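Side-chain contacts in DNA helicase RecQ (Deinococcus radiodurans, PDB 4Q48), which probably couples ATP hydrolysis to the unwinding of duplex DNA, moving in the 3'-5' direction, this chain being the catalytic core of a longer protein: residues L99-E102 against A103-E107; A121-R124 against L125-R129; E274-N277 against V278-R281; Y321-T324 against G325-G328; H435-D438 against V439-R443. All blocks are in the same frame, centred on the assembly; numbering follows the deposited sequence.

Contact 1: L99-E102 against A103-E107; sequences LPHE and AREVE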
loop_
_atom_site.group_PDB
_atom_site.type_symbol
_atom_site.label_atom_id
_atom_site.label_comp_id
_atom_site.label_asym_id
_atom_site.label_seq_id
_atom_site.Cartn_x
_atom_site.Cartn_y
_atom_site.Cartn_z
ATOM N N LEU A 99 5.068 -19.998 27.973
ATOM C CA LEU A 99 5.784 -20.844 28.911
ATOM C C LEU A 99 6.363 -22.059 28.181
ATOM O O LEU A 99 5.767 -22.550 27.220
ATOM C CB LEU A 99 4.857 -21.275 30.047
ATOM C CG LEU A 99 4.202 -20.137 30.832
ATOM C CD1 LEU A 99 3.378 -20.682 31.996
ATOM C CD2 LEU A 99 5.268 -19.171 31.314
ATOM N N PRO A 100 7.524 -22.549 28.643
ATOM C CA PRO A 100 8.167 -23.748 28.100
ATOM C C PRO A 100 7.310 -25.029 28.072
ATOM O O PRO A 100 7.554 -25.827 27.164
ATOM C CB PRO A 100 9.374 -23.929 29.026
ATOM C CG PRO A 100 9.745 -22.558 29.389
ATOM C CD PRO A 100 8.429 -21.822 29.553
ATOM N N HIS A 101 6.392 -25.277 29.009
ATOM C CA HIS A 101 5.539 -26.454 28.806
ATOM C C HIS A 101 4.560 -26.219 27.645
ATOM O O HIS A 101 4.424 -27.083 26.799
ATOM C CB HIS A 101 4.810 -26.916 30.088
ATOM C CG HIS A 101 3.747 -25.995 30.592
ATOM N ND1 HIS A 101 4.027 -24.861 31.322
ATOM C CD2 HIS A 101 2.396 -26.063 30.508
ATOM C CE1 HIS A 101 2.896 -24.263 31.656
ATOM N NE2 HIS A 101 1.892 -24.968 31.162
ATOM N N GLU A 102 3.940 -25.040 27.590
ATOM C CA GLU A 102 2.929 -24.682 26.591
ATOM C C GLU A 102 3.531 -24.714 25.186
ATOM O O GLU A 102 2.875 -25.103 24.216
ATOM C CB GLU A 102 2.390 -23.294 26.931
ATOM C CG GLU A 102 1.650 -23.246 28.256
ATOM C CD GLU A 102 1.231 -21.844 28.664
ATOM O OE1 GLU A 102 1.945 -20.870 28.285
ATOM O OE2 GLU A 102 0.175 -21.738 29.337
ATOM N N ALA A 103 4.773 -24.244 25.097
ATOM C CA ALA A 103 5.541 -24.204 23.857
ATOM C C ALA A 103 5.820 -25.638 23.417
ATOM O O ALA A 103 5.966 -25.932 22.233
ATOM C CB ALA A 103 6.843 -23.421 24.042
ATOM N N ARG A 104 5.934 -26.517 24.403
ATOM C CA ARG A 104 6.294 -27.898 24.172
ATOM C C ARG A 104 5.075 -28.704 23.731
ATOM O O ARG A 104 5.221 -29.739 23.059
ATOM C CB ARG A 104 6.910 -28.456 25.464
ATOM C CG ARG A 104 7.436 -29.869 25.439
ATOM C CD ARG A 104 8.017 -30.226 26.815
ATOM N NE ARG A 104 8.926 -29.183 27.292
ATOM C CZ ARG A 104 8.975 -28.735 28.547
ATOM N NH1 ARG A 104 8.165 -29.243 29.470
ATOM N NH2 ARG A 104 9.833 -27.774 28.877
ATOM N N GLU A 105 3.873 -28.198 24.016
ATOM C CA GLU A 105 2.660 -28.952 23.658
ATOM C C GLU A 105 2.033 -28.508 22.350
ATOM O O GLU A 105 1.274 -29.268 21.732
ATOM C CB GLU A 105 1.602 -28.821 24.763
ATOM C CG GLU A 105 2.181 -28.698 26.168
ATOM C CD GLU A 105 1.122 -28.573 27.254
ATOM O OE1 GLU A 105 0.958 -29.541 28.032
ATOM O OE2 GLU A 105 0.363 -27.569 27.236
ATOM N N VAL A 106 2.403 -27.323 21.886
ATOM C CA VAL A 106 2.002 -26.897 20.566
ATOM C C VAL A 106 2.907 -27.628 19.595
ATOM O O VAL A 106 2.481 -28.103 18.531
ATOM C CB VAL A 106 2.097 -25.368 20.423
ATOM C CG1 VAL A 106 1.884 -24.927 18.987
ATOM C CG2 VAL A 106 1.061 -24.727 21.331
ATOM N N GLU A 107 4.163 -27.742 19.989
ATOM C CA GLU A 107 5.107 -28.535 19.231
ATOM C C GLU A 107 4.647 -29.992 19.116
ATOM O O GLU A 107 4.726 -30.558 18.014
ATOM C CB GLU A 107 6.494 -28.442 19.852
ATOM C CG GLU A 107 7.158 -27.149 19.487
ATOM C CD GLU A 107 8.422 -26.918 20.253
ATOM O OE1 GLU A 107 8.675 -27.690 21.202
ATOM O OE2 GLU A 107 9.165 -25.972 19.908
#

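Contact 2: A121-R124 against L125-R129; sequences APER and LLMPR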
loop_
_atom_site.group_PDB
_atom_site.type_symbol
_atom_site.label_atom_id
_atom_site.label_comp_id
_atom_site.label_asym_id
_atom_site.label_seq_id
_atom_site.Cartn_x
_atom_site.Cartn_y
_atom_site.Cartn_z
ATOM N N ALA A 121 5.637 -16.486 15.387
ATOM C CA ALA A 121 6.437 -15.297 15.282
ATOM C C ALA A 121 7.729 -15.665 14.562
ATOM O O ALA A 121 8.240 -16.768 14.727
ATOM C CB ALA A 121 6.722 -14.730 16.657
ATOM N N PRO A 122 8.272 -14.724 13.779
ATOM C CA PRO A 122 9.533 -14.906 13.050
ATOM C C PRO A 122 10.666 -15.299 13.978
ATOM O O PRO A 122 11.550 -16.084 13.630
ATOM C CB PRO A 122 9.789 -13.518 12.459
ATOM C CG PRO A 122 8.448 -12.898 12.371
ATOM C CD PRO A 122 7.670 -13.404 13.529
ATOM N N GLU A 123 10.609 -14.746 15.180
ATOM C CA GLU A 123 11.611 -14.981 16.210
ATOM C C GLU A 123 11.655 -16.477 16.531
ATOM O O GLU A 123 12.730 -17.077 16.597
ATOM C CB GLU A 123 11.293 -14.113 17.444
ATOM C CG GLU A 123 11.737 -14.658 18.777
ATOM C CD GLU A 123 10.743 -15.652 19.356
ATOM O OE1 GLU A 123 9.535 -15.554 19.029
ATOM O OE2 GLU A 123 11.177 -16.534 20.129
ATOM N N ARG A 124 10.484 -17.081 16.719
ATOM C CA ARG A 124 10.434 -18.517 16.937
ATOM C C ARG A 124 10.874 -19.297 15.684
ATOM O O ARG A 124 11.689 -20.201 15.785
ATOM C CB ARG A 124 9.030 -18.945 17.357
ATOM C CG ARG A 124 8.989 -20.281 18.069
ATOM C CD ARG A 124 9.658 -20.158 19.412
ATOM N NE ARG A 124 9.596 -21.399 20.164
ATOM C CZ ARG A 124 10.010 -21.509 21.416
ATOM N NH1 ARG A 124 10.501 -20.442 22.035
ATOM N NH2 ARG A 124 9.924 -22.672 22.050
ATOM N N LEU A 125 10.344 -18.939 14.515
ATOM C CA LEU A 125 10.568 -19.694 13.288
ATOM C C LEU A 125 12.032 -19.823 12.886
ATOM O O LEU A 125 12.473 -20.887 12.445
ATOM C CB LEU A 125 9.804 -19.071 12.124
ATOM C CG LEU A 125 10.154 -19.676 10.763
ATOM C CD1 LEU A 125 9.586 -21.070 10.679
ATOM C CD2 LEU A 125 9.647 -18.840 9.587
ATOM N N LEU A 126 12.799 -18.752 13.044
ATOM C CA LEU A 126 14.134 -18.734 12.455
ATOM C C LEU A 126 15.153 -19.420 13.347
ATOM O O LEU A 126 16.288 -19.650 12.922
ATOM C CB LEU A 126 14.556 -17.294 12.139
ATOM C CG LEU A 126 13.700 -16.606 11.078
ATOM C CD1 LEU A 126 13.688 -15.102 11.266
ATOM C CD2 LEU A 126 14.214 -16.963 9.707
ATOM N N MET A 127 14.750 -19.742 14.575
ATOM C CA MET A 127 15.599 -20.502 15.497
ATOM C C MET A 127 15.976 -21.867 14.875
ATOM O O MET A 127 15.092 -22.597 14.360
ATOM C CB MET A 127 14.896 -20.728 16.839
ATOM C CG MET A 127 14.719 -19.521 17.730
ATOM S SD MET A 127 13.810 -20.000 19.224
ATOM C CE MET A 127 14.129 -18.580 20.286
ATOM N N PRO A 128 17.278 -22.229 14.920
ATOM C CA PRO A 128 17.763 -23.443 14.240
ATOM C C PRO A 128 17.015 -24.694 14.704
ATOM O O PRO A 128 16.708 -25.590 13.918
ATOM C CB PRO A 128 19.246 -23.501 14.637
ATOM C CG PRO A 128 19.599 -22.096 15.019
ATOM C CD PRO A 128 18.351 -21.568 15.684
ATOM N N ARG A 129 16.684 -24.715 15.983
ATOM C CA ARG A 129 15.883 -25.790 16.538
ATOM C C ARG A 129 14.500 -25.863 15.890
ATOM O O ARG A 129 14.041 -26.952 15.517
ATOM C CB ARG A 129 15.766 -25.626 18.046
ATOM C CG ARG A 129 15.030 -26.721 18.712
ATOM C CD ARG A 129 14.533 -26.258 20.049
ATOM N NE ARG A 129 13.789 -27.289 20.761
ATOM C CZ ARG A 129 12.476 -27.244 20.936
ATOM N NH1 ARG A 129 11.795 -26.224 20.428
ATOM N NH2 ARG A 129 11.846 -28.215 21.601
#

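Contact 3: E274-N277 against V278-R281; sequences ERNN and VQER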
loop_
_atom_site.group_PDB
_atom_site.type_symbol
_atom_site.label_atom_id
_atom_site.label_comp_id
_atom_site.label_asym_id
_atom_site.label_seq_id
_atom_site.Cartn_x
_atom_site.Cartn_y
_atom_site.Cartn_z
ATOM N N GLU A 274 -12.420 6.829 28.444
ATOM C CA GLU A 274 -12.967 7.722 27.408
ATOM C C GLU A 274 -12.675 7.180 25.997
ATOM O O GLU A 274 -13.507 7.303 25.108
ATOM C CB GLU A 274 -12.431 9.149 27.532
ATOM C CG GLU A 274 -10.999 9.299 27.115
ATOM C CD GLU A 274 -10.453 10.702 27.261
ATOM O OE1 GLU A 274 -11.243 11.647 27.568
ATOM O OE2 GLU A 274 -9.233 10.885 27.008
ATOM N N ARG A 275 -11.466 6.656 25.774
ATOM C CA ARG A 275 -11.081 6.202 24.446
ATOM C C ARG A 275 -11.952 5.032 24.034
ATOM O O ARG A 275 -12.382 4.913 22.878
ATOM C CB ARG A 275 -9.609 5.792 24.391
ATOM C CG ARG A 275 -9.228 5.159 23.055
ATOM C CD ARG A 275 -7.774 4.707 22.976
ATOM N NE ARG A 275 -6.894 5.726 23.534
ATOM C CZ ARG A 275 -5.626 5.522 23.871
ATOM N NH1 ARG A 275 -5.067 4.329 23.694
ATOM N NH2 ARG A 275 -4.918 6.518 24.380
ATOM N N ASN A 276 -12.238 4.187 25.011
ATOM C CA ASN A 276 -13.124 3.072 24.797
ATOM C C ASN A 276 -14.532 3.662 24.739
ATOM O O ASN A 276 -15.373 3.206 23.965
ATOM C CB ASN A 276 -12.949 2.041 25.918
ATOM C CG ASN A 276 -13.261 0.620 25.474
ATOM O OD1 ASN A 276 -13.039 0.250 24.314
ATOM N ND2 ASN A 276 -13.746 -0.194 26.407
ATOM N N ASN A 277 -14.758 4.705 25.541
ATOM C CA ASN A 277 -16.019 5.453 25.563
ATOM C C ASN A 277 -16.311 6.146 24.227
ATOM O O ASN A 277 -17.453 6.154 23.756
ATOM C CB ASN A 277 -15.976 6.483 26.710
ATOM C CG ASN A 277 -17.167 7.446 26.728
ATOM O OD1 ASN A 277 -17.322 8.294 25.839
ATOM N ND2 ASN A 277 -17.977 7.357 27.781
ATOM N N VAL A 278 -15.278 6.722 23.616
ATOM C CA VAL A 278 -15.431 7.395 22.330
ATOM C C VAL A 278 -15.718 6.375 21.251
ATOM O O VAL A 278 -16.583 6.602 20.413
ATOM C CB VAL A 278 -14.199 8.233 21.942
ATOM C CG1 VAL A 278 -14.316 8.714 20.503
ATOM C CG2 VAL A 278 -14.066 9.421 22.872
ATOM N N GLN A 279 -15.011 5.250 21.271
ATOM C CA GLN A 279 -15.327 4.203 20.315
ATOM C C GLN A 279 -16.812 3.855 20.367
ATOM O O GLN A 279 -17.488 3.954 19.357
ATOM C CB GLN A 279 -14.510 2.936 20.567
ATOM C CG GLN A 279 -13.026 3.044 20.332
ATOM C CD GLN A 279 -12.419 1.675 20.091
ATOM O OE1 GLN A 279 -13.098 0.768 19.606
ATOM N NE2 GLN A 279 -11.143 1.513 20.434
ATOM N N GLU A 280 -17.333 3.527 21.548
ATOM C CA GLU A 280 -18.745 3.148 21.661
ATOM C C GLU A 280 -19.698 4.253 21.176
ATOM O O GLU A 280 -20.626 3.971 20.421
ATOM C CB GLU A 280 -19.110 2.757 23.108
ATOM C CG GLU A 280 -18.585 1.383 23.587
ATOM C CD GLU A 280 -18.555 0.309 22.493
ATOM O OE1 GLU A 280 -19.625 -0.024 21.938
ATOM O OE2 GLU A 280 -17.454 -0.217 22.198
ATOM N N ARG A 281 -19.468 5.504 21.559
ATOM C CA ARG A 281 -20.370 6.552 21.082
ATOM C C ARG A 281 -20.394 6.626 19.550
ATOM O O ARG A 281 -21.446 6.831 18.936
ATOM C CB ARG A 281 -20.004 7.913 21.664
ATOM C CG ARG A 281 -20.532 8.161 23.054
ATOM C CD ARG A 281 -20.813 9.657 23.240
ATOM N NE ARG A 281 -21.784 10.161 22.269
ATOM C CZ ARG A 281 -22.061 11.455 22.081
ATOM N NH1 ARG A 281 -21.429 12.385 22.797
ATOM N NH2 ARG A 281 -22.965 11.828 21.174
#

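Contact 4: Y321-T324 against G325-G328; sequences YQET and GRAG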
loop_
_atom_site.group_PDB
_atom_site.type_symbol
_atom_site.label_atom_id
_atom_site.label_comp_id
_atom_site.label_asym_id
_atom_site.label_seq_id
_atom_site.Cartn_x
_atom_site.Cartn_y
_atom_site.Cartn_z
ATOM N N TYR A 321 -4.733 5.663 2.232
ATOM C CA TYR A 321 -5.660 4.627 1.793
ATOM C C TYR A 321 -6.358 3.926 2.973
ATOM O O TYR A 321 -7.558 3.628 2.916
ATOM C CB TYR A 321 -4.927 3.596 0.942
ATOM C CG TYR A 321 -5.827 2.524 0.449
ATOM C CD1 TYR A 321 -6.591 2.709 -0.702
ATOM C CD2 TYR A 321 -5.966 1.337 1.155
ATOM C CE1 TYR A 321 -7.441 1.713 -1.160
ATOM C CE2 TYR A 321 -6.819 0.349 0.720
ATOM C CZ TYR A 321 -7.545 0.537 -0.434
ATOM O OH TYR A 321 -8.368 -0.471 -0.849
ATOM N N GLN A 322 -5.627 3.665 4.051
ATOM C CA GLN A 322 -6.261 2.967 5.155
ATOM C C GLN A 322 -7.237 3.945 5.807
ATOM O O GLN A 322 -8.356 3.577 6.175
ATOM C CB GLN A 322 -5.256 2.445 6.196
ATOM C CG GLN A 322 -5.935 2.244 7.563
ATOM C CD GLN A 322 -4.994 2.014 8.744
ATOM O OE1 GLN A 322 -3.989 2.717 8.911
ATOM N NE2 GLN A 322 -5.348 1.052 9.599
ATOM N N GLU A 323 -6.834 5.206 5.918
ATOM C CA GLU A 323 -7.693 6.165 6.585
ATOM C C GLU A 323 -8.973 6.465 5.783
ATOM O O GLU A 323 -10.058 6.270 6.283
ATOM C CB GLU A 323 -6.923 7.443 6.876
ATOM C CG GLU A 323 -6.050 7.338 8.087
ATOM C CD GLU A 323 -4.842 8.255 8.017
ATOM O OE1 GLU A 323 -4.945 9.316 7.360
ATOM O OE2 GLU A 323 -3.782 7.904 8.594
ATOM N N THR A 324 -8.852 6.891 4.536
ATOM C CA THR A 324 -10.028 7.093 3.718
ATOM C C THR A 324 -10.868 5.813 3.631
ATOM O O THR A 324 -12.095 5.867 3.465
ATOM C CB THR A 324 -9.674 7.530 2.280
ATOM O OG1 THR A 324 -8.938 6.487 1.643
ATOM C CG2 THR A 324 -8.868 8.806 2.261
ATOM N N GLY A 325 -10.195 4.665 3.702
ATOM C CA GLY A 325 -10.849 3.389 3.528
ATOM C C GLY A 325 -11.800 3.028 4.636
ATOM O O GLY A 325 -12.537 2.065 4.523
ATOM N N ARG A 326 -11.794 3.791 5.717
ATOM C CA ARG A 326 -12.710 3.516 6.819
ATOM C C ARG A 326 -14.087 4.022 6.517
ATOM O O ARG A 326 -15.016 3.854 7.310
ATOM C CB ARG A 326 -12.221 4.149 8.117
ATOM C CG ARG A 326 -10.946 3.576 8.629
ATOM C CD ARG A 326 -10.813 3.813 10.085
ATOM N NE ARG A 326 -9.888 2.874 10.702
ATOM C CZ ARG A 326 -8.593 3.114 10.839
ATOM N NH1 ARG A 326 -8.092 4.259 10.384
ATOM N NH2 ARG A 326 -7.804 2.220 11.430
ATOM N N ALA A 327 -14.232 4.600 5.341
ATOM C CA ALA A 327 -15.479 5.192 4.945
ATOM C C ALA A 327 -16.252 4.199 4.122
ATOM O O ALA A 327 -15.672 3.274 3.591
ATOM C CB ALA A 327 -15.236 6.465 4.166
ATOM N N GLY A 328 -17.573 4.353 4.109
ATOM C CA GLY A 328 -18.440 3.623 3.224
ATOM C C GLY A 328 -18.343 2.119 3.303
ATOM O O GLY A 328 -18.402 1.444 2.283
#

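Contact 5: H435-D438 against V439-R443; sequences HLTD and VLLGR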
loop_
_atom_site.group_PDB
_atom_site.type_symbol
_atom_site.label_atom_id
_atom_site.label_comp_id
_atom_site.label_asym_id
_atom_site.label_seq_id
_atom_site.Cartn_x
_atom_site.Cartn_y
_atom_site.Cartn_z
ATOM N N HIS A 435 22.373 14.520 -17.858
ATOM C CA HIS A 435 22.974 14.017 -19.090
ATOM C C HIS A 435 21.968 13.861 -20.230
ATOM O O HIS A 435 22.187 14.360 -21.336
ATOM C CB HIS A 435 23.669 12.682 -18.858
ATOM C CG HIS A 435 24.408 12.198 -20.064
ATOM N ND1 HIS A 435 25.702 12.586 -20.345
ATOM C CD2 HIS A 435 24.021 11.401 -21.088
ATOM C CE1 HIS A 435 26.082 12.039 -21.486
ATOM N NE2 HIS A 435 25.081 11.315 -21.957
ATOM N N LEU A 436 20.863 13.181 -19.943
ATOM C CA LEU A 436 19.765 13.049 -20.887
ATOM C C LEU A 436 19.349 14.419 -21.441
ATOM O O LEU A 436 19.085 14.587 -22.646
ATOM C CB LEU A 436 18.580 12.387 -20.200
ATOM C CG LEU A 436 18.736 10.919 -19.786
ATOM C CD1 LEU A 436 17.465 10.407 -19.109
ATOM C CD2 LEU A 436 19.063 10.066 -20.979
ATOM N N THR A 437 19.311 15.399 -20.547
ATOM C CA THR A 437 18.866 16.742 -20.899
ATOM C C THR A 437 19.850 17.371 -21.874
ATOM O O THR A 437 19.450 18.148 -22.749
ATOM C CB THR A 437 18.704 17.613 -19.648
ATOM O OG1 THR A 437 17.794 16.983 -18.734
ATOM C CG2 THR A 437 18.221 18.998 -20.004
ATOM N N ASP A 438 21.134 17.027 -21.708
ATOM C CA ASP A 438 22.203 17.495 -22.604
ATOM C C ASP A 438 21.981 16.957 -23.999
ATOM O O ASP A 438 22.059 17.697 -24.990
ATOM C CB ASP A 438 23.589 17.049 -22.122
ATOM C CG ASP A 438 24.194 17.987 -21.090
ATOM O OD1 ASP A 438 23.815 19.187 -21.069
ATOM O OD2 ASP A 438 25.037 17.508 -20.289
ATOM N N VAL A 439 21.709 15.656 -24.063
ATOM C CA VAL A 439 21.457 15.004 -25.324
ATOM C C VAL A 439 20.247 15.653 -25.972
ATOM O O VAL A 439 20.286 16.067 -27.139
ATOM C CB VAL A 439 21.230 13.487 -25.150
ATOM C CG1 VAL A 439 20.872 12.851 -26.472
ATOM C CG2 VAL A 439 22.465 12.815 -24.540
ATOM N N LEU A 440 19.175 15.767 -25.200
ATOM C CA LEU A 440 17.957 16.387 -25.701
ATOM C C LEU A 440 18.200 17.792 -26.262
ATOM O O LEU A 440 17.587 18.177 -27.251
ATOM C CB LEU A 440 16.910 16.437 -24.597
ATOM C CG LEU A 440 16.226 15.103 -24.304
ATOM C CD1 LEU A 440 15.425 15.165 -22.988
ATOM C CD2 LEU A 440 15.317 14.720 -25.465
ATOM N N LEU A 441 19.104 18.543 -25.639
ATOM C CA LEU A 441 19.315 19.945 -25.992
ATOM C C LEU A 441 20.331 20.108 -27.103
ATOM O O LEU A 441 20.420 21.158 -27.743
ATOM C CB LEU A 441 19.777 20.732 -24.761
ATOM C CG LEU A 441 18.717 21.055 -23.718
ATOM C CD1 LEU A 441 19.357 21.724 -22.545
ATOM C CD2 LEU A 441 17.637 21.939 -24.323
ATOM N N GLY A 442 21.090 19.055 -27.348
ATOM C CA GLY A 442 22.099 19.118 -28.380
ATOM C C GLY A 442 23.306 19.871 -27.878
ATOM O O GLY A 442 23.908 20.633 -28.635
ATOM N N ARG A 443 23.627 19.691 -26.595
ATOM C CA ARG A 443 24.829 20.289 -26.016
ATOM C C ARG A 443 25.991 19.307 -26.053
ATOM O O ARG A 443 25.876 18.184 -25.547
ATOM C CB ARG A 443 24.609 20.719 -24.572
ATOM C CG ARG A 443 23.597 21.818 -24.341
ATOM C CD ARG A 443 23.337 21.854 -22.838
ATOM N NE ARG A 443 22.613 23.031 -22.377
ATOM C CZ ARG A 443 22.126 23.136 -21.145
ATOM N NH1 ARG A 443 22.321 22.135 -20.282
ATOM N NH2 ARG A 443 21.454 24.227 -20.772
#

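Contact 1: L99-E102 against A103-E107
Ala-103 closes the first turn of helix 100-111, its N giving a hydrogen bond to Leu-99 O at 2.9 Å. The turn is tied at a second point, because the extended chain of Glu-102 reaches back and OE1 accepts the N-H of Leu-99, on the anti side of the carboxylate. Proline suits position 100, as a first-turn residue needs no N-H to give. Arg-104 follows, and its chain, bent at chi3 (-49°), folds back along the helix. One guanidinium face lies over Pro-100 O, which stands 3.3 Å above its plane, while NH2 approaches Pro-100 CB at 3.9 Å; a long, flexible side chain can fold back over a helical carbonyl while remaining exposed. Glu-105, as modelled, runs beside His-101, both pointing the same way, though the exact position of the glutamate is doubtful. Val-106 N then bonds Glu-102 O at 3.3 Å, and Val-106 CG2 rests against the same oxygen. The small Ala-103 and the branched Val-106 suit the inner side of this surface helix, which links strands 91-94 and 117-120 in a beta-alpha-beta crossover: Val-106 packs on Ala-92 and Leu-94 of strand 91-94, and Ala-103 meets Arg-124 of helix 122-125.

Contact 2: A121-R124 against L125-R129
Leu-125 N returns a hydrogen bond to Ala-121 O at 3.0 Å, nearly straight at 164° and in the carbonyl plane, closing the single turn of helix 122-125. This short helix follows strand 117-120 in the DEAD/DEAH-type helicase domain, and Met-127 is the N-cap of the next helix, 128-135. A proline comes just after each N-cap residue, Pro-122 and Pro-128, where a missing N-H costs a helix nothing. Leu-126 lays CD1 against the Pro-122 carbonyl, and Leu-126 CD1 is 4.4 Å from Pro-122 CB. Leu-125, by contrast, leads its branches away to Leu-164 and Leu-167. Met-127 stretches back along the preceding turn. Glu-123 runs alongside in the same direction, and a bend at chi2 (-83°) brings its OE2 to 3.6 Å from Met-127 CE. Arg-124 bends at chi2 as well (68°) and passes Met-127 at a slant, Arg-124 CD being 4.2 Å from Met-127 SD; an unbranched thioether adapts easily to both the acidic and the basic neighbour. Beyond it, Arg-124 NH2 lies 4.3 Å from Arg-129 NH1. The closeness of the two cations is probably eased by Glu-107 of helix 100-111, which touches Arg-124 and forms a salt bridge with Arg-129. Near the base of these side chains, Arg-124 O takes a weak bond from Met-127 N at 3.3 Å and also pairs with Thr-130 OG1.

Contact 3: E274-N277 against V278-R281
Asn-276 and Gln-279 lean toward each other along the helix surface, Asn-276 OD1 ending 4.5 Å from Gln-279 NE2, too far for a direct bond. The glutamine chain is extended and leaves its CA with CG beside the backbone N (chi1 -67°), a course on which Gln-279 CG is 3.2 Å from Arg-275 O. The exposed Asn-277 brings its OD1 alongside the aliphatic part of Arg-281, whose CG is 4.3 Å from that OD1. All this lies on helix 272-284, which connects strands 263-266 and 289-292 as a beta-alpha-beta crossover in the second helicase domain. Polar and charged residues suit its outer face, whereas the buried, branched Val-278 packs inward on Tyr-266, also touched by Arg-275 and Gln-279. Backbone bonds keep the spacing: Gln-279 N to Arg-275 O, Glu-280 N to Asn-276 O and Arg-281 N to Asn-277 O are each 3.1 Å. Arg-281 NH2 forms salt bridges with Asp-262 and Glu-285, and Glu-280 OE1, on a chain bent at chi2 (-35°), a hydrogen bond with Asn-284 ND2.

Contact 4: Y321-T324 against G325-G328
The sequence Gln-Glu-Thr-Gly-Arg-Ala-Gly, residues 322-328, matches motif VI of superfamily 2 helicases, which in such enzymes lies at the cleft between the two helicase domains, consistent with Tyr-321, directly before it, standing not far from the ADP-binding Lys-52. At the end of helix 317-324, Gly-325 N bonds Tyr-321 O at 2.9 Å, and the chain then swings into a type I beta turn from Thr-324 to Ala-327, closed by Ala-327 N to Thr-324 O at 3.1 Å. Overlapping this turn, Arg-326 N gives a straight bond (168°) to Glu-323 O, its donor well above the carbonyl plane. The lack of a side chain lets Gly-325 CA lie close to Tyr-321 O, and Gly-328 has a positive phi (56°) that favours glycine. The main side-chain pair is Gln-322 with Arg-326, side by side and pointing the same way, amide and guanidinium planes 32° apart. Gln-322 CG lies over one guanidinium face, 4.1 Å from Arg-326 NH1. As modelled, Gln-322 NE2 and Arg-326 NH2 are 3.3 Å apart, but both are donors, so the pair is contact without a bond. Arg-326 NH1 instead reaches Tyr-242 OH, for which a long, extended arginine is well suited. Thr-324 turns OG1 back to Tyr-320 O, a common way for a threonine to satisfy its hydroxyl within a helix. The helix end and turn are packed against the parallel sheet of the second helicase domain: Glu-323 OE1 is hydrogen-bonded to His-310 NE2 of strand 305-310, Thr-324 and Ala-327 lie on strands 305-310 and 334-340, and Arg-326 touches Ile-240 of strand 238-242.

Contact 5: H435-D438 against V439-R443
Asp-438 and Arg-443 meet where helix 433-441 ends in a Schellman motif, within the RQC domain. The firm part is the backbone: Asp-438 O receives Arg-443 N at 3.0 Å and 168°, and weaker bonds from Leu-441 N and Gly-442 N, so one carbonyl gathers three donors. Gly-442, with its positive phi of 78°, lets the chain reverse. Deeper in, side chains pack along the turns through methyls and a ring. Thr-437, with CG2 anti to its backbone N, runs beside Leu-441, CG2 meeting CD1 at 3.9 Å, while OG1 bonds Ala-433 O. His-435 crosses Val-439 at a slant, NE2 lying 4.0 Å from CG2, and its ring is fixed by stacking on Phe-431 and by a hydrogen bond between NE2 and His-453 ND1. Branched aliphatic residues suit this buried side, where Leu-440 packs on Trp-470. On the looser, outer side lies the exposed Arg-443. Its extended chain crosses the aspartate at about a right angle, and Leu-441 CD1 sits 3.4 Å above the centre of the guanidinium. Asp-438 OD1 comes to the edge of that group, in its plane, as a weak salt bridge to NH1 at 3.4 Å. Arg-443 thus serves two acids, Asp-438 and Glu-467, while Asp-438 has a cation and, at OD2, the weakly bonded hydroxyl of Thr-445, which would probably favour its ionised form.

Overall arrangement
Contacts 1 and 2 are a touching pair in the first helicase domain, their centres 14 Å apart: Glu-107 OE2 bridges to Arg-129 NH1 at 2.7 Å. Contacts 3 and 4 share the second helicase domain without touching, their nearest atoms about 10 Å apart. Contact 4 is the one near the nucleotide site, the Tyr-321 side chain being about 10 Å from that of Lys-52, which binds ADP in another structure of the protein, although no nucleotide is bound here; the same side chain is about 14 Å from the zinc ion. Contact 5 stands apart in the RQC domain, its centre 44 Å from that of contact 4 and 67 Å from that of contact 1.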